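Local coordinates for L-arabinose ABC transporter, periplasmic L-arabinose-binding protein (Burkholderia thailandensis, PDB 4KZK), which binds beta-D-galactose and probably delivers L-arabinose and related sugars from the periplasm to an ABC transporter, at residues 50-54 with 121-125; 141-145 with 181-185. All coordinates share one frame. Residue numbers count along the deposited sequence, not the author numbering.

Overall arrangement
Contacts 1 and 2 lie in series along the chain, 50-54 with 121-125 closing before 141-145 with 181-185 opens, and they sit about 13 Å apart, centre to centre. Contact 1 sets the start of helix 49-65 against the end of strand 118-122. The next strand in the chain and its neighbour in the sheet, 139-142, leads into contact 2, where the start of helix 144-161 meets helix 180-195. The contacts touch where D124 OD1 comes 3.8 Å from T181 CG2, and both reach the same galactose. The sugar is thus held from both lobes of the two-lobed periplasmic binding protein fold, with one of the crossings between them passing through 141-145.

Contact 1 of 2, residues 50-54 with 121-125; sequences WFQDE and SVDDQ. With GAL (beta-D-galactopyranose), chain B.
W50 lays one face of its indole over C4 of the bound galactose and turns the edge of the ring to D123, a sugar-binding arrangement in the periplasmic binding protein fold. Segment 50-54 is the first part of helix 49-65, with the helical hydrogen bond from E54 N to W50 O (2.9 Å). Segment 121-125 carries the end of strand 118-122 and the loop beyond it. The backbones stay well apart, F51 CA to D123 CA 9.8 Å and E54 CA to V122 CA 9.6 Å, so side chains bridge the gap. The phi/psi of D123, 74/-63, turns the chain sharply after the extended V122, and its m rotamer sends the carboxylate toward the helix. W50, in the t rotamer, donates from W50 NE1 to D123 OD1 at 3.3 Å; D123 OD1 also accepts from galactose O6 at 2.6 Å. F51 (m) brings ring edge atom F51 CE1 to 3.3 Å from D123 OD2, with galactose O2 also near the ring plane. E54, m then t, extends across until E54 OE2 is 2.6 Å from D123 OD2; E54 OE2 also lies 3.6 Å from V122 CG2. H294 of helix 291-308 meets the W50 ring edge-to-face and hydrogen-bonds to D123 OD1. D124 OD2 forms a salt bridge with K44, whose NZ also hydrogen-bonds to the galactose. The anomeric hydroxyl is held beside this ion pair: galactose O1 donates to D124 OD1 at 2.6 Å.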
loop_
_atom_site.group_PDB
_atom_site.type_symbol
_atom_site.label_atom_id
_atom_site.label_comp_id
_atom_site.label_asym_id
_atom_site.label_seq_id
_atom_site.Cartn_x
_atom_site.Cartn_y
_atom_site.Cartn_z
ATOM N N TRP A 50 -4.134 -3.486 6.028
ATOM C CA TRP A 50 -3.251 -4.303 5.185
ATOM C C TRP A 50 -2.223 -5.061 6.018
ATOM O O TRP A 50 -1.976 -6.249 5.783
ATOM C CB TRP A 50 -2.559 -3.431 4.120
ATOM C CG TRP A 50 -1.550 -4.165 3.340
ATOM C CD1 TRP A 50 -0.190 -4.082 3.456
ATOM C CD2 TRP A 50 -1.806 -5.141 2.347
ATOM N NE1 TRP A 50 0.405 -4.940 2.576
ATOM C CE2 TRP A 50 -0.567 -5.606 1.880
ATOM C CE3 TRP A 50 -2.978 -5.697 1.810
ATOM C CZ2 TRP A 50 -0.462 -6.605 0.902
ATOM C CZ3 TRP A 50 -2.859 -6.665 0.845
ATOM C CH2 TRP A 50 -1.613 -7.086 0.384
ATOM N N PHE A 51 -1.620 -4.383 6.991
ATOM C CA PHE A 51 -0.587 -5.017 7.793
ATOM C C PHE A 51 -1.182 -5.984 8.794
ATOM O O PHE A 51 -0.586 -6.999 9.111
ATOM C CB PHE A 51 0.316 -3.951 8.439
ATOM C CG PHE A 51 1.156 -3.237 7.432
ATOM C CD1 PHE A 51 2.132 -3.905 6.743
ATOM C CD2 PHE A 51 0.929 -1.918 7.110
ATOM C CE1 PHE A 51 2.849 -3.264 5.752
ATOM C CE2 PHE A 51 1.635 -1.285 6.111
ATOM C CZ PHE A 51 2.611 -1.963 5.450
ATOM N N GLN A 52 -2.374 -5.680 9.257
ATOM C CA GLN A 52 -3.121 -6.644 10.066
ATOM C C GLN A 52 -3.402 -7.910 9.240
ATOM O O GLN A 52 -3.339 -9.045 9.749
ATOM C CB GLN A 52 -4.420 -6.020 10.615
ATOM C CG GLN A 52 -4.190 -4.873 11.616
ATOM C CD GLN A 52 -3.547 -5.301 12.931
ATOM O OE1 GLN A 52 -3.572 -6.475 13.291
ATOM N NE2 GLN A 52 -2.963 -4.345 13.653
ATOM N N ASP A 53 -3.693 -7.742 7.955
ATOM C CA ASP A 53 -3.947 -8.888 7.086
ATOM C C ASP A 53 -2.680 -9.687 6.842
ATOM O O ASP A 53 -2.717 -10.925 6.858
ATOM C CB ASP A 53 -4.527 -8.466 5.733
ATOM C CG ASP A 53 -5.935 -7.910 5.830
ATOM O OD1 ASP A 53 -6.654 -8.165 6.825
ATOM O OD2 ASP A 53 -6.350 -7.233 4.876
ATOM N N GLU A 54 -1.562 -9.005 6.608
ATOM C CA GLU A 54 -0.277 -9.721 6.511
ATOM C C GLU A 54 -0.041 -10.551 7.750
ATOM O O GLU A 54 0.334 -11.730 7.637
ATOM C CB GLU A 54 0.867 -8.726 6.327
ATOM C CG GLU A 54 0.947 -8.169 4.924
ATOM C CD GLU A 54 2.154 -7.271 4.729
ATOM O OE1 GLU A 54 2.779 -6.879 5.719
ATOM O OE2 GLU A 54 2.469 -6.950 3.551
ATOM N N SER A 121 12.422 -8.223 3.188
ATOM C CA SER A 121 11.531 -7.050 3.181
ATOM C C SER A 121 10.216 -7.372 2.499
ATOM O O SER A 121 10.128 -8.253 1.624
ATOM C CB SER A 121 12.200 -5.848 2.507
ATOM O OG SER A 121 12.571 -6.176 1.202
ATOM N N VAL A 122 9.184 -6.654 2.908
ATOM C CA VAL A 122 7.862 -6.778 2.296
ATOM C C VAL A 122 7.311 -5.369 2.095
ATOM O O VAL A 122 7.501 -4.487 2.946
ATOM C CB VAL A 122 6.937 -7.710 3.126
ATOM C CG1 VAL A 122 6.612 -7.131 4.487
ATOM C CG2 VAL A 122 5.689 -8.072 2.345
ATOM N N ASP A 123 6.646 -5.189 0.952
ATOM C CA ASP A 123 5.961 -3.964 0.523
ATOM C C ASP A 123 6.904 -2.869 0.085
ATOM O O ASP A 123 6.886 -2.493 -1.068
ATOM C CB ASP A 123 4.975 -3.471 1.579
ATOM C CG ASP A 123 4.053 -4.567 2.021
ATOM O OD1 ASP A 123 3.337 -5.115 1.143
ATOM O OD2 ASP A 123 4.066 -4.941 3.205
ATOM N N ASP A 124 7.739 -2.395 1.002
ATOM C CA ASP A 124 8.584 -1.245 0.791
ATOM C C ASP A 124 10.029 -1.708 0.789
ATOM O O ASP A 124 10.561 -2.111 1.816
ATOM C CB ASP A 124 8.368 -0.200 1.863
ATOM C CG ASP A 124 6.930 0.332 1.934
ATOM O OD1 ASP A 124 6.087 -0.110 1.123
ATOM O OD2 ASP A 124 6.672 1.191 2.813
ATOM N N GLN A 125 10.673 -1.630 -0.375
ATOM C CA GLN A 125 12.003 -2.207 -0.556
ATOM C C GLN A 125 13.081 -1.352 0.088
ATOM O O GLN A 125 13.128 -0.140 -0.116
ATOM C CB GLN A 125 12.296 -2.417 -2.058
ATOM C CG GLN A 125 13.529 -3.269 -2.319
ATOM C CD GLN A 125 13.731 -3.565 -3.799
ATOM O OE1 GLN A 125 13.226 -2.834 -4.678
ATOM N NE2 GLN A 125 14.451 -4.637 -4.087
HETATM C C1 GAL B . 2.679 -0.202 1.449
HETATM C C2 GAL B . 1.433 0.555 1.898
HETATM C C3 GAL B . 0.345 -0.471 2.245
HETATM C C4 GAL B . 0.133 -1.417 1.067
HETATM C C5 GAL B . 1.455 -2.076 0.716
HETATM C C6 GAL B . 1.326 -2.989 -0.496
HETATM O O1 GAL B . 3.623 0.761 1.022
HETATM O O2 GAL B . 1.769 1.327 3.028
HETATM O O3 GAL B . -0.881 0.175 2.612
HETATM O O4 GAL B . -0.420 -0.736 -0.033
HETATM O O5 GAL B . 2.379 -1.058 0.358
HETATM O O6 GAL B . 2.572 -3.590 -0.809
#

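Contact 2 of 2, residues 141-145 with 181-185; sequences GISAY and TARER. With GAL (beta-D-galactopyranose), chain B.
This is a partly buried contact that forms part of the galactose pocket of the two-lobed periplasmic binding protein fold, joining the exit of strand 139-142 to helix 180-195. Segment 141-145 ends its strand at I142, bends through an inverse gamma turn centred on S143 (phi/psi -76/82) and enters helix 144-161; segment 181-185 is helical throughout. The backbones come close, with CA-CA distances of 4.9 Å for both A144 to R185 and Y145 to E184. The small A144 permits this: A144 CB packs 3.6 Å from T181 OG1 and 3.5 Å from E184 OE1, while A144 O receives a CA-H...O contact from R185 CA at 3.6 Å. Three waters join the polar groups. Water 1 bridges I142 O and T181 OG1, each at 2.7 Å; water 2 donates to E184 OE1 (2.8 Å) and weakly to I142 O (3.4 Å); water 3 accepts from Y145 N and donates to E184 OE1, both at 2.9 Å. R185 is m, then extended through t, t, and I142 CD1 packs over one face of its guanidinium, 3.5 Å from R185 CZ. T181 OG1 accepts hydrogen bonds from R185 NE (3.0 Å) and R185 NH2 (2.9 Å), and S238 O accepts one from R185 NH1. So oriented, R185 meets the sugar with two donors, R185 NH1 to galactose O4 and R185 NH2 to the ring oxygen O5, each 2.9 Å.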
loop_
_atom_site.group_PDB
_atom_site.type_symbol
_atom_site.label_atom_id
_atom_site.label_comp_id
_atom_site.label_asym_id
_atom_site.label_seq_id
_atom_site.Cartn_x
_atom_site.Cartn_y
_atom_site.Cartn_z
ATOM N N GLY A 141 6.819 -7.242 -3.110
ATOM C CA GLY A 141 5.944 -6.073 -3.139
ATOM C C GLY A 141 4.972 -6.201 -4.272
ATOM O O GLY A 141 4.863 -7.273 -4.874
ATOM N N ILE A 142 4.275 -5.112 -4.574
ATOM C CA ILE A 142 3.306 -5.127 -5.647
ATOM C C ILE A 142 3.945 -4.616 -6.937
ATOM O O ILE A 142 4.920 -3.861 -6.898
ATOM C CB ILE A 142 2.028 -4.328 -5.303
ATOM C CG1 ILE A 142 2.246 -2.803 -5.285
ATOM C CG2 ILE A 142 1.468 -4.806 -3.985
ATOM C CD1 ILE A 142 0.974 -2.021 -5.089
ATOM N N SER A 143 3.378 -5.012 -8.075
ATOM C CA SER A 143 3.790 -4.461 -9.373
ATOM C C SER A 143 3.196 -3.065 -9.525
ATOM O O SER A 143 2.143 -2.870 -10.123
ATOM C CB SER A 143 3.368 -5.388 -10.528
ATOM O OG SER A 143 4.086 -5.009 -11.713
ATOM N N ALA A 144 3.878 -2.086 -8.932
ATOM C CA ALA A 144 3.281 -0.804 -8.595
ATOM C C ALA A 144 2.787 0.015 -9.777
ATOM O O ALA A 144 1.683 0.561 -9.743
ATOM C CB ALA A 144 4.238 0.014 -7.743
ATOM N N TYR A 145 3.597 0.095 -10.826
ATOM C CA TYR A 145 3.199 0.852 -11.997
ATOM C C TYR A 145 1.966 0.248 -12.646
ATOM O O TYR A 145 1.011 0.975 -12.947
ATOM C CB TYR A 145 4.357 0.978 -12.994
ATOM C CG TYR A 145 3.974 1.845 -14.179
ATOM C CD1 TYR A 145 3.993 3.242 -14.086
ATOM C CD2 TYR A 145 3.538 1.279 -15.375
ATOM C CE1 TYR A 145 3.586 4.036 -15.154
ATOM C CE2 TYR A 145 3.130 2.067 -16.431
ATOM C CZ TYR A 145 3.160 3.454 -16.315
ATOM O OH TYR A 145 2.749 4.235 -17.402
ATOM N N THR A 181 7.659 2.958 -4.405
ATOM C CA THR A 181 6.433 2.222 -4.710
ATOM C C THR A 181 5.246 3.170 -4.738
ATOM O O THR A 181 4.343 3.030 -5.541
ATOM C CB THR A 181 6.203 1.001 -3.775
ATOM O OG1 THR A 181 5.069 0.248 -4.226
ATOM C CG2 THR A 181 5.979 1.427 -2.331
ATOM N N ALA A 182 5.233 4.168 -3.865
ATOM C CA ALA A 182 4.147 5.143 -3.891
ATOM C C ALA A 182 4.173 5.999 -5.151
ATOM O O ALA A 182 3.137 6.256 -5.755
ATOM C CB ALA A 182 4.186 6.029 -2.642
ATOM N N ARG A 183 5.360 6.468 -5.540
ATOM C CA ARG A 183 5.518 7.237 -6.754
ATOM C C ARG A 183 5.057 6.440 -7.971
ATOM O O ARG A 183 4.373 6.961 -8.838
ATOM C CB ARG A 183 6.975 7.671 -6.940
ATOM C CG ARG A 183 7.188 8.647 -8.098
ATOM C CD ARG A 183 8.657 8.847 -8.473
ATOM N NE ARG A 183 9.214 7.652 -9.118
ATOM C CZ ARG A 183 8.959 7.270 -10.378
ATOM N NH1 ARG A 183 8.182 7.999 -11.192
ATOM N NH2 ARG A 183 9.499 6.152 -10.845
ATOM N N GLU A 184 5.417 5.162 -8.033
ATOM C CA GLU A 184 5.064 4.351 -9.203
ATOM C C GLU A 184 3.547 4.129 -9.311
ATOM O O GLU A 184 2.979 4.159 -10.423
ATOM C CB GLU A 184 5.803 3.014 -9.160
ATOM C CG GLU A 184 7.307 3.152 -9.369
ATOM C CD GLU A 184 8.109 1.944 -8.900
ATOM O OE1 GLU A 184 7.524 0.858 -8.686
ATOM O OE2 GLU A 184 9.350 2.077 -8.763
ATOM N N ARG A 185 2.886 3.935 -8.169
ATOM C CA ARG A 185 1.434 3.758 -8.132
ATOM C C ARG A 185 0.733 4.977 -8.684
ATOM O O ARG A 185 -0.195 4.836 -9.483
ATOM C CB ARG A 185 0.943 3.511 -6.701
ATOM C CG ARG A 185 1.430 2.213 -6.113
ATOM C CD ARG A 185 1.278 2.171 -4.606
ATOM N NE ARG A 185 2.186 1.192 -4.024
ATOM C CZ ARG A 185 1.963 0.543 -2.874
ATOM N NH1 ARG A 185 0.848 0.761 -2.197
ATOM N NH2 ARG A 185 2.860 -0.313 -2.393
HETATM C C1 GAL B . 2.679 -0.202 1.449
HETATM C C2 GAL B . 1.433 0.555 1.898
HETATM C C3 GAL B . 0.345 -0.471 2.245
HETATM C C4 GAL B . 0.133 -1.417 1.067
HETATM C C5 GAL B . 1.455 -2.076 0.716
HETATM C C6 GAL B . 1.326 -2.989 -0.496
HETATM O O1 GAL B . 3.623 0.761 1.022
HETATM O O2 GAL B . 1.769 1.327 3.028
HETATM O O3 GAL B . -0.881 0.175 2.612
HETATM O O4 GAL B . -0.420 -0.736 -0.033
HETATM O O5 GAL B . 2.379 -1.058 0.358
HETATM O O6 GAL B . 2.572 -3.590 -0.809
HETATM O O HOH W 1 6.199 -1.900 -5.513
HETATM O O HOH W 2 7.446 -1.831 -8.078
HETATM O O HOH W 3 6.388 -0.680 -10.880
#